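Local coordinates for protein UDP-N-acetylglucosamine pyrophosphorylase (Entamoeba histolytica, PDB 3OC9) that probably catalyses the formation of UDP-N-acetylglucosamine and diphosphate from UTP and N-acetylglucosamine 1-phosphate, at residues Glu220-Val225 and Val236-Leu241. Numbering follows the deposited sequence.
Sequences EEKVGV and VEYTEL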
# COMPACT_ATOMS: atom_id res chain seq x y z
N GLU A 220 -12.00 5.41 -19.34
CA GLU A 220 -10.57 5.69 -19.51
C GLU A 220 -9.79 5.82 -18.20
O GLU A 220 -8.64 6.29 -18.20
CB GLU A 220 -10.38 6.95 -20.38
CG GLU A 220 -11.12 6.95 -21.74
CD GLU A 220 -12.60 7.36 -21.65
OE1 GLU A 220 -13.07 7.82 -20.58
OE2 GLU A 220 -13.32 7.22 -22.66
N GLU A 221 -10.40 5.44 -17.07
CA GLU A 221 -9.70 5.48 -15.78
C GLU A 221 -8.48 4.54 -15.78
O GLU A 221 -8.62 3.38 -16.16
CB GLU A 221 -10.65 5.17 -14.61
CG GLU A 221 -9.98 5.35 -13.23
CD GLU A 221 -10.81 4.92 -12.04
OE1 GLU A 221 -11.98 4.52 -12.19
OE2 GLU A 221 -10.27 4.97 -10.92
N LYS A 222 -7.31 5.04 -15.37
CA LYS A 222 -6.05 4.24 -15.39
C LYS A 222 -5.94 3.32 -14.17
O LYS A 222 -5.11 3.54 -13.28
CB LYS A 222 -4.81 5.15 -15.48
CG LYS A 222 -4.87 6.26 -16.54
CD LYS A 222 -4.71 5.72 -17.94
CE LYS A 222 -4.46 6.84 -18.96
NZ LYS A 222 -3.02 7.24 -19.00
N VAL A 223 -6.79 2.29 -14.15
CA VAL A 223 -6.80 1.28 -13.10
C VAL A 223 -6.98 -0.12 -13.73
O VAL A 223 -7.75 -0.28 -14.68
CB VAL A 223 -7.90 1.60 -12.02
CG1 VAL A 223 -9.33 1.41 -12.57
CG2 VAL A 223 -7.70 0.78 -10.77
N GLY A 224 -6.25 -1.12 -13.24
CA GLY A 224 -6.49 -2.53 -13.66
C GLY A 224 -7.75 -3.11 -13.03
O GLY A 224 -8.17 -2.67 -11.94
N VAL A 225 -8.37 -4.11 -13.68
CA VAL A 225 -9.66 -4.67 -13.23
C VAL A 225 -9.65 -6.20 -13.05
O VAL A 225 -8.94 -6.90 -13.77
CB VAL A 225 -10.89 -4.28 -14.14
CG1 VAL A 225 -11.05 -2.74 -14.28
CG2 VAL A 225 -10.80 -4.93 -15.52
N VAL A 236 -6.45 -7.85 -15.13
CA VAL A 236 -6.13 -7.33 -16.48
C VAL A 236 -5.70 -5.86 -16.36
O VAL A 236 -6.47 -5.02 -15.90
CB VAL A 236 -7.34 -7.51 -17.46
CG1 VAL A 236 -7.10 -6.81 -18.83
CG2 VAL A 236 -7.65 -9.01 -17.69
N GLU A 237 -4.46 -5.55 -16.76
CA GLU A 237 -3.93 -4.16 -16.67
C GLU A 237 -4.63 -3.22 -17.67
O GLU A 237 -5.15 -3.67 -18.70
CB GLU A 237 -2.41 -4.12 -16.90
CG GLU A 237 -1.59 -4.97 -15.91
CD GLU A 237 -0.08 -4.81 -16.11
OE1 GLU A 237 0.55 -5.71 -16.72
OE2 GLU A 237 0.47 -3.78 -15.68
N TYR A 238 -4.61 -1.92 -17.37
CA TYR A 238 -5.37 -0.93 -18.15
C TYR A 238 -5.00 -0.97 -19.63
O TYR A 238 -5.86 -0.84 -20.51
CB TYR A 238 -5.17 0.48 -17.58
CG TYR A 238 -5.79 1.56 -18.44
CD1 TYR A 238 -7.15 1.84 -18.36
CD2 TYR A 238 -5.02 2.28 -19.36
CE1 TYR A 238 -7.73 2.82 -19.16
CE2 TYR A 238 -5.58 3.25 -20.16
CZ TYR A 238 -6.94 3.53 -20.06
OH TYR A 238 -7.50 4.50 -20.85
N THR A 239 -3.70 -1.15 -19.89
CA THR A 239 -3.19 -1.19 -21.28
C THR A 239 -3.74 -2.36 -22.14
O THR A 239 -3.60 -2.33 -23.36
CB THR A 239 -1.62 -1.12 -21.35
OG1 THR A 239 -1.03 -2.09 -20.46
CG2 THR A 239 -1.11 0.26 -20.97
N GLU A 240 -4.36 -3.36 -21.50
CA GLU A 240 -4.88 -4.56 -22.18
C GLU A 240 -6.40 -4.69 -22.24
O GLU A 240 -6.92 -5.73 -22.66
CB GLU A 240 -4.30 -5.83 -21.55
CG GLU A 240 -2.89 -6.19 -22.01
CD GLU A 240 -1.83 -5.31 -21.38
OE1 GLU A 240 -1.12 -4.59 -22.13
OE2 GLU A 240 -1.71 -5.34 -20.14
N LEU A 241 -7.12 -3.65 -21.83
CA LEU A 241 -8.58 -3.68 -21.84
C LEU A 241 -9.14 -3.73 -23.26
O LEU A 241 -8.49 -3.26 -24.20
CB LEU A 241 -9.15 -2.47 -21.11
CG LEU A 241 -8.93 -2.43 -19.59
CD1 LEU A 241 -9.39 -1.08 -19.06
CD2 LEU A 241 -9.67 -3.58 -18.90
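V225 and V236 form the outermost pair of a beta hairpin, strand 225-229 against 232-236, and the contact continues where the chain enters and leaves it. The two are an antiparallel hydrogen-bonded pair: V225 N donates to V236 O at 3.1 Å, and V236 N donates to V225 O at 3.0 Å. Beyond them the backbones still run close, with G224 CA 3.3 Å from V236 O, before the segment 236-241 turns into the 3-10 segment 238-240. Y238 opens that turn and reaches back across the entering loop, its CG anti to the backbone N (chi1 173°). The ring is modelled in two conformers; in the one described, K222, at the centre of an inverse gamma turn, lays its aliphatic CD over one face, a CH-pi contact 3.8 Å from the Y238 centroid and displaced toward CE2. E221 O approaches the same ring obliquely, 3.1 Å from Y238 CD1. Near the strand ends, L241 CD2 meets V225 CG2 at 3.8 Å. The E221 carboxylate is held by a salt bridge from OE2 to R329 and a hydrogen bond from G217 N to OE1. Two backbone bonds thus close the hairpin mouth, while the tyrosine extends the join at the protein surface only conditionally, in this conformer.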